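Local coordinates for Alpha/beta hydrolase (Streptomyces albidoflavus, PDB 6KSU), which probably cyclises non-ribosomal peptides by heterochiral macrolactamization, as a cyclase of the penicillin-binding protein type, at residues G391-L403 / V458-L471. Numbering follows the deposited sequence.
Sequences GHLGTYANGDLEL and VALLQYGGRAMHRL
V458 meets Y396 and H392 beside the seam of an eight-stranded antiparallel barrel, which closes where strand 394-398 pairs with strand 466-470. Its CG1 packs tightly at the edge of the Y396 ring, while CG2 touches the H392 imidazole. Y396 OH donates to H392 O (2.8 Å). L461 lies over one face of the Y396 ring through CD1. Y463 reaches L403 CD2 with its ring. After the type I' turn from Y463 to R466, the last strand runs antiparallel to 394-398. R466 forms a salt bridge with D140, and N398 OD1 accepts from the D140 backbone N. A467 O takes a hydrogen bond from N398 ND2 (2.6 Å, 163°); the N-H points at it within both the carbonyl plane and the N398 amide plane. M468 bends at chi3 (40°), and its CE lies near the carbonyl oxygens of Y396 and L401. H469 and A397 each give their N-H to the other's O, A397 N from above the carbonyl plane. R470 and Y396 form the non-hydrogen-bonded pair, their side chains side by side. CG of R470 makes a CH-pi contact over the ring face opposite L461. R470 runs out straight beyond CG, past Y396 OH. Its NH2 reaches across to L393 O (2.8 Å), while NH1 turns back to a lone pair of V458 O, in the guanidinium plane. At the C-terminus, L471 N donates to T395 O (2.8 Å, 165°), and a water links L471 O to T395 N.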
ATOM      1  N   GLY A 391       7.298 -31.143  11.318  1.00 45.95           N
ATOM      2  CA  GLY A 391       7.846 -30.031  12.064  1.00 43.56           C
ATOM      3  C   GLY A 391       7.314 -28.690  11.617  1.00 47.37           C
ATOM      4  O   GLY A 391       7.651 -27.663  12.217  1.00 42.23           O
ATOM      5  N   HIS A 392       6.504 -28.668  10.559  1.00 43.49           N
ATOM      6  CA  HIS A 392       5.798 -27.463  10.162  1.00 35.65           C
ATOM      7  C   HIS A 392       4.547 -27.236  10.993  1.00 33.03           C
ATOM      8  O   HIS A 392       3.972 -26.149  10.921  1.00 34.27           O
ATOM      9  CB  HIS A 392       5.424 -27.540   8.680  1.00 32.94           C
ATOM     10  CG  HIS A 392       6.567 -27.256   7.752  1.00 39.78           C
ATOM     11  ND1 HIS A 392       7.497 -28.210   7.399  1.00 42.86           N
ATOM     12  CD2 HIS A 392       6.927 -26.124   7.098  1.00 39.42           C
ATOM     13  CE1 HIS A 392       8.381 -27.682   6.573  1.00 35.01           C
ATOM     14  NE2 HIS A 392       8.057 -26.418   6.373  1.00 43.50           N
ATOM     15  N   LEU A 393       4.119 -28.224  11.779  1.00 32.91           N
ATOM     16  CA  LEU A 393       2.884 -28.084  12.540  1.00 26.66           C
ATOM     17  C   LEU A 393       3.025 -26.957  13.550  1.00 28.86           C
ATOM     18  O   LEU A 393       4.109 -26.689  14.069  1.00 27.71           O
ATOM     19  CB  LEU A 393       2.516 -29.390  13.259  1.00 25.91           C
ATOM     20  CG  LEU A 393       2.451 -30.678  12.422  1.00 40.18           C
ATOM     21  CD1 LEU A 393       2.532 -31.955  13.288  1.00 41.30           C
ATOM     22  CD2 LEU A 393       1.186 -30.707  11.580  1.00 33.11           C
ATOM     23  N   GLY A 394       1.920 -26.310  13.841  1.00 27.95           N
ATOM     24  CA  GLY A 394       1.932 -25.226  14.801  1.00 28.67           C
ATOM     25  C   GLY A 394       0.919 -24.165  14.422  1.00 28.74           C
ATOM     26  O   GLY A 394       0.230 -24.259  13.411  1.00 22.01           O
ATOM     27  N   THR A 395       0.831 -23.160  15.289  1.00 26.99           N
ATOM     28  CA  THR A 395      -0.054 -22.017  15.127  1.00 31.27           C
ATOM     29  C   THR A 395       0.783 -20.809  14.721  1.00 29.90           C
ATOM     30  O   THR A 395       1.803 -20.526  15.348  1.00 25.94           O
ATOM     31  CB  THR A 395      -0.802 -21.730  16.431  1.00 29.01           C
ATOM     32  OG1 THR A 395      -1.574 -22.876  16.806  1.00 36.63           O
ATOM     33  CG2 THR A 395      -1.735 -20.545  16.258  1.00 35.38           C
ATOM     34  N   TYR A 396       0.374 -20.111  13.670  1.00 28.59           N
ATOM     35  CA  TYR A 396       1.109 -18.931  13.230  1.00 28.51           C
ATOM     36  C   TYR A 396       0.210 -17.714  13.361  1.00 30.96           C
ATOM     37  O   TYR A 396      -1.003 -17.803  13.159  1.00 33.74           O
ATOM     38  CB  TYR A 396       1.613 -19.073  11.790  1.00 26.92           C
ATOM     39  CG  TYR A 396       2.529 -20.268  11.588  1.00 28.67           C
ATOM     40  CD1 TYR A 396       3.885 -20.092  11.357  1.00 27.79           C
ATOM     41  CD2 TYR A 396       2.029 -21.572  11.616  1.00 28.33           C
ATOM     42  CE1 TYR A 396       4.730 -21.170  11.165  1.00 32.19           C
ATOM     43  CE2 TYR A 396       2.866 -22.665  11.425  1.00 32.35           C
ATOM     44  CZ  TYR A 396       4.221 -22.455  11.207  1.00 32.91           C
ATOM     45  OH  TYR A 396       5.068 -23.520  11.015  1.00 28.28           O
ATOM     46  N   ALA A 397       0.797 -16.573  13.711  1.00 25.45           N
ATOM     47  CA  ALA A 397      -0.047 -15.437  14.026  1.00 25.51           C
ATOM     48  C   ALA A 397       0.594 -14.136  13.589  1.00 28.61           C
ATOM     49  O   ALA A 397       1.819 -13.966  13.628  1.00 22.57           O
ATOM     50  CB  ALA A 397      -0.380 -15.362  15.513  1.00 26.92           C
ATOM     51  N   ASN A 398      -0.279 -13.222  13.166  1.00 27.81           N
ATOM     52  CA  ASN A 398       0.026 -11.808  12.989  1.00 24.19           C
ATOM     53  C   ASN A 398      -1.100 -11.052  13.689  1.00 27.84           C
ATOM     54  O   ASN A 398      -2.163 -10.818  13.093  1.00 25.77           O
ATOM     55  CB  ASN A 398       0.130 -11.436  11.512  1.00 26.56           C
ATOM     56  CG  ASN A 398       0.635 -10.010  11.306  1.00 28.36           C
ATOM     57  OD1 ASN A 398       0.098  -9.069  11.893  1.00 24.28           O
ATOM     58  ND2 ASN A 398       1.673  -9.849  10.476  1.00 20.50           N
ATOM     59  N   GLY A 399      -0.856 -10.672  14.944  1.00 27.71           N
ATOM     60  CA  GLY A 399      -1.837  -9.929  15.723  1.00 30.88           C
ATOM     61  C   GLY A 399      -3.065 -10.778  16.000  1.00 36.41           C
ATOM     62  O   GLY A 399      -2.983 -11.841  16.620  1.00 35.30           O
ATOM     63  N   ASP A 400      -4.225 -10.321  15.518  1.00 40.09           N
ATOM     64  CA  ASP A 400      -5.463 -11.069  15.713  1.00 41.18           C
ATOM     65  C   ASP A 400      -5.568 -12.255  14.764  1.00 35.96           C
ATOM     66  O   ASP A 400      -6.220 -13.253  15.090  1.00 39.51           O
ATOM     67  CB  ASP A 400      -6.673 -10.142  15.523  1.00 39.54           C
ATOM     68  CG  ASP A 400      -7.160  -9.529  16.836  1.00 56.34           C
ATOM     69  OD1 ASP A 400      -8.332  -9.069  16.882  1.00 53.46           O
ATOM     70  OD2 ASP A 400      -6.377  -9.513  17.819  1.00 55.12           O
ATOM     71  N   LEU A 401      -4.939 -12.167  13.597  1.00 38.63           N
ATOM     72  CA  LEU A 401      -5.128 -13.155  12.546  1.00 37.98           C
ATOM     73  C   LEU A 401      -4.237 -14.364  12.786  1.00 37.20           C
ATOM     74  O   LEU A 401      -3.052 -14.227  13.111  1.00 30.96           O
ATOM     75  CB  LEU A 401      -4.842 -12.535  11.176  1.00 37.32           C
ATOM     76  CG  LEU A 401      -5.376 -11.095  11.004  1.00 47.48           C
ATOM     77  CD1 LEU A 401      -4.815 -10.385   9.761  1.00 37.84           C
ATOM     78  CD2 LEU A 401      -6.910 -11.068  10.999  1.00 48.58           C
ATOM     79  N   GLU A 402      -4.805 -15.553  12.644  0.51 36.23           N
ATOM     80  CA  GLU A 402      -4.050 -16.757  12.940  0.51 36.25           C
ATOM     81  C   GLU A 402      -4.355 -17.840  11.919  0.51 35.10           C
ATOM     82  O   GLU A 402      -5.430 -17.871  11.314  0.51 34.91           O
ATOM     83  CB  GLU A 402      -4.331 -17.273  14.361  0.51 36.31           C
ATOM     84  CG  GLU A 402      -5.798 -17.481  14.691  0.51 37.06           C
ATOM     85  CD  GLU A 402      -6.012 -17.733  16.171  0.51 40.99           C
ATOM     86  OE1 GLU A 402      -5.004 -17.894  16.891  0.51 41.00           O
ATOM     87  OE2 GLU A 402      -7.182 -17.758  16.613  0.51 46.49           O
ATOM     88  N   LEU A 403      -3.380 -18.723  11.735  1.00 30.96           N
ATOM     89  CA  LEU A 403      -3.476 -19.843  10.822  1.00 31.01           C
ATOM     90  C   LEU A 403      -2.880 -21.039  11.557  1.00 31.10           C
ATOM     91  O   LEU A 403      -2.011 -20.868  12.424  1.00 30.32           O
ATOM     92  CB  LEU A 403      -2.720 -19.516   9.521  1.00 30.23           C
ATOM     93  CG  LEU A 403      -3.281 -19.688   8.115  1.00 38.31           C
ATOM     94  CD1 LEU A 403      -4.716 -19.165   8.055  1.00 32.26           C
ATOM     95  CD2 LEU A 403      -2.384 -18.926   7.126  1.00 34.68           C
ATOM     96  N   VAL A 458      11.251 -24.020  11.311  1.00 34.66           N
ATOM     97  CA  VAL A 458      10.374 -23.025  10.708  1.00 30.15           C
ATOM     98  C   VAL A 458       9.997 -21.986  11.758  1.00 30.80           C
ATOM     99  O   VAL A 458       9.482 -22.314  12.834  1.00 31.97           O
ATOM    100  CB  VAL A 458       9.142 -23.710  10.106  1.00 34.71           C
ATOM    101  CG1 VAL A 458       7.960 -22.765  10.094  1.00 31.62           C
ATOM    102  CG2 VAL A 458       9.460 -24.268   8.690  1.00 26.13           C
ATOM    103  N   ALA A 459      10.279 -20.721  11.465  1.00 24.42           N
ATOM    104  CA  ALA A 459       9.902 -19.643  12.369  1.00 32.72           C
ATOM    105  C   ALA A 459       8.843 -18.702  11.800  1.00 33.09           C
ATOM    106  O   ALA A 459       8.095 -18.085  12.572  1.00 29.18           O
ATOM    107  CB  ALA A 459      11.141 -18.826  12.768  1.00 25.41           C
ATOM    108  N   LEU A 460       8.754 -18.586  10.478  1.00 30.33           N
ATOM    109  CA  LEU A 460       7.811 -17.676   9.847  1.00 33.12           C
ATOM    110  C   LEU A 460       7.094 -18.341   8.688  1.00 28.07           C
ATOM    111  O   LEU A 460       7.678 -19.136   7.945  1.00 25.05           O
ATOM    112  CB  LEU A 460       8.503 -16.414   9.316  1.00 37.32           C
ATOM    113  CG  LEU A 460       8.880 -15.417  10.391  1.00 33.95           C
ATOM    114  CD1 LEU A 460       9.339 -14.131   9.721  1.00 37.14           C
ATOM    115  CD2 LEU A 460       7.669 -15.202  11.287  1.00 34.92           C
ATOM    116  N   LEU A 461       5.829 -17.978   8.540  1.00 25.65           N
ATOM    117  CA  LEU A 461       5.063 -18.162   7.321  1.00 28.32           C
ATOM    118  C   LEU A 461       4.759 -16.775   6.761  1.00 29.51           C
ATOM    119  O   LEU A 461       4.265 -15.906   7.492  1.00 32.47           O
ATOM    120  CB  LEU A 461       3.785 -18.945   7.655  1.00 32.64           C
ATOM    121  CG  LEU A 461       2.628 -19.275   6.719  1.00 39.23           C
ATOM    122  CD1 LEU A 461       1.828 -20.440   7.338  1.00 28.07           C
ATOM    123  CD2 LEU A 461       1.712 -18.067   6.386  1.00 32.70           C
ATOM    124  N   GLN A 462       5.082 -16.535   5.484  1.00 25.28           N
ATOM    125  CA  GLN A 462       4.642 -15.289   4.878  1.00 28.94           C
ATOM    126  C   GLN A 462       3.949 -15.530   3.539  1.00 26.85           C
ATOM    127  O   GLN A 462       4.303 -16.439   2.781  1.00 27.69           O
ATOM    128  CB  GLN A 462       5.799 -14.255   4.757  1.00 27.42           C
ATOM    129  CG  GLN A 462       6.945 -14.600   3.868  1.00 33.13           C
ATOM    130  CD  GLN A 462       8.064 -13.567   3.934  1.00 28.19           C
ATOM    131  OE1 GLN A 462       9.022 -13.654   3.178  1.00 27.41           O
ATOM    132  NE2 GLN A 462       7.945 -12.585   4.836  1.00 27.38           N
ATOM    133  N   TYR A 463       2.932 -14.699   3.287  1.00 21.88           N
ATOM    134  CA  TYR A 463       2.106 -14.661   2.078  1.00 23.43           C
ATOM    135  C   TYR A 463       1.386 -13.323   2.037  1.00 24.21           C
ATOM    136  O   TYR A 463       1.086 -12.742   3.083  1.00 24.69           O
ATOM    137  CB  TYR A 463       1.063 -15.794   2.040  1.00 25.75           C
ATOM    138  CG  TYR A 463      -0.150 -15.590   2.947  1.00 26.54           C
ATOM    139  CD1 TYR A 463      -1.364 -15.128   2.427  1.00 26.94           C
ATOM    140  CD2 TYR A 463      -0.092 -15.875   4.314  1.00 27.27           C
ATOM    141  CE1 TYR A 463      -2.487 -14.960   3.238  1.00 26.55           C
ATOM    142  CE2 TYR A 463      -1.209 -15.695   5.145  1.00 30.58           C
ATOM    143  CZ  TYR A 463      -2.410 -15.239   4.589  1.00 36.80           C
ATOM    144  OH  TYR A 463      -3.533 -15.052   5.371  1.00 41.73           O
ATOM    145  N   GLY A 464       1.062 -12.866   0.827  1.00 24.22           N
ATOM    146  CA  GLY A 464       0.476 -11.534   0.667  1.00 28.07           C
ATOM    147  C   GLY A 464       1.296 -10.435   1.336  1.00 24.44           C
ATOM    148  O   GLY A 464       0.748  -9.435   1.799  1.00 27.70           O
ATOM    149  N   GLY A 465       2.613 -10.629   1.426  1.00 28.10           N
ATOM    150  CA  GLY A 465       3.505  -9.682   2.071  1.00 20.06           C
ATOM    151  C   GLY A 465       3.366  -9.553   3.573  1.00 21.18           C
ATOM    152  O   GLY A 465       4.039  -8.706   4.159  1.00 19.12           O
ATOM    153  N   ARG A 466       2.523 -10.351   4.230  1.00 22.56           N
ATOM    154  CA  ARG A 466       2.503 -10.373   5.687  1.00 20.38           C
ATOM    155  C   ARG A 466       3.281 -11.581   6.202  1.00 25.90           C
ATOM    156  O   ARG A 466       3.336 -12.619   5.543  1.00 24.17           O
ATOM    157  CB  ARG A 466       1.071 -10.428   6.230  1.00 23.55           C
ATOM    158  CG  ARG A 466       0.459  -9.048   6.454  1.00 32.69           C
ATOM    159  CD  ARG A 466      -0.093  -8.486   5.145  1.00 27.14           C
ATOM    160  NE  ARG A 466      -1.025  -7.383   5.355  1.00 37.35           N
ATOM    161  CZ  ARG A 466      -1.490  -6.611   4.375  1.00 38.84           C
ATOM    162  NH1 ARG A 466      -1.096  -6.852   3.126  1.00 33.06           N
ATOM    163  NH2 ARG A 466      -2.331  -5.600   4.641  1.00 31.01           N
ATOM    164  N   ALA A 467       3.900 -11.422   7.378  1.00 23.83           N
ATOM    165  CA  ALA A 467       4.498 -12.517   8.125  1.00 22.29           C
ATOM    166  C   ALA A 467       3.542 -12.937   9.235  1.00 25.19           C
ATOM    167  O   ALA A 467       2.740 -12.146   9.732  1.00 24.93           O
ATOM    168  CB  ALA A 467       5.857 -12.131   8.746  1.00 25.91           C
ATOM    169  N   MET A 468       3.622 -14.202   9.605  1.00 25.72           N
ATOM    170  CA  MET A 468       2.880 -14.719  10.746  1.00 28.08           C
ATOM    171  C   MET A 468       3.856 -15.486  11.616  1.00 25.07           C
ATOM    172  O   MET A 468       4.570 -16.356  11.116  1.00 29.22           O
ATOM    173  CB  MET A 468       1.721 -15.604  10.284  1.00 29.81           C
ATOM    174  CG  MET A 468       0.935 -14.956   9.148  1.00 33.96           C
ATOM    175  SD  MET A 468      -0.797 -15.379   8.985  1.00 40.32           S
ATOM    176  CE  MET A 468      -1.365 -15.416  10.669  1.00 35.27           C
ATOM    177  N   HIS A 469       3.864 -15.179  12.909  1.00 21.29           N
ATOM    178  CA  HIS A 469       4.831 -15.746  13.835  1.00 31.15           C
ATOM    179  C   HIS A 469       4.380 -17.107  14.368  1.00 29.86           C
ATOM    180  O   HIS A 469       3.317 -17.219  14.980  1.00 28.00           O
ATOM    181  CB  HIS A 469       5.042 -14.781  15.004  1.00 34.62           C
ATOM    182  CG  HIS A 469       6.205 -15.135  15.870  1.00 45.52           C
ATOM    183  ND1 HIS A 469       6.373 -14.619  17.138  1.00 52.85           N
ATOM    184  CD2 HIS A 469       7.266 -15.949  15.649  1.00 48.91           C
ATOM    185  CE1 HIS A 469       7.490 -15.102  17.660  1.00 57.56           C
ATOM    186  NE2 HIS A 469       8.048 -15.912  16.778  1.00 52.34           N
ATOM    187  N   ARG A 470       5.207 -18.137  14.175  1.00 32.20           N
ATOM    188  CA  ARG A 470       4.954 -19.435  14.813  1.00 31.59           C
ATOM    189  C   ARG A 470       4.967 -19.294  16.333  1.00 35.16           C
ATOM    190  O   ARG A 470       5.962 -18.860  16.919  1.00 35.85           O
ATOM    191  CB  ARG A 470       5.999 -20.459  14.377  1.00 30.41           C
ATOM    192  CG  ARG A 470       5.723 -21.882  14.818  1.00 29.88           C
ATOM    193  CD  ARG A 470       6.641 -22.832  14.078  1.00 33.35           C
ATOM    194  NE  ARG A 470       6.375 -24.243  14.353  1.00 35.61           N
ATOM    195  CZ  ARG A 470       7.208 -25.231  14.037  1.00 37.46           C
ATOM    196  NH1 ARG A 470       8.370 -24.956  13.450  1.00 38.62           N
ATOM    197  NH2 ARG A 470       6.881 -26.493  14.299  1.00 34.23           N
ATOM    198  N   LEU A 471       3.866 -19.649  16.979  1.00 29.48           N
ATOM    199  CA  LEU A 471       3.762 -19.379  18.401  1.00 29.51           C
ATOM    200  C   LEU A 471       4.582 -20.385  19.192  1.00 43.73           C
ATOM    201  O   LEU A 471       4.747 -21.542  18.780  1.00 41.47           O
ATOM    202  CB  LEU A 471       2.312 -19.413  18.860  1.00 32.55           C
ATOM    203  CG  LEU A 471       1.361 -18.377  18.283  1.00 35.22           C
ATOM    204  CD1 LEU A 471       0.036 -18.427  19.045  1.00 31.88           C
ATOM    205  CD2 LEU A 471       1.998 -16.998  18.344  1.00 33.62           C
ATOM    206  OXT LEU A 471       5.093 -20.051  20.261  1.00 46.75           O
TER
HETATM  207  O   HOH W   1       2.741 -23.343  17.393  1.00 31.09           O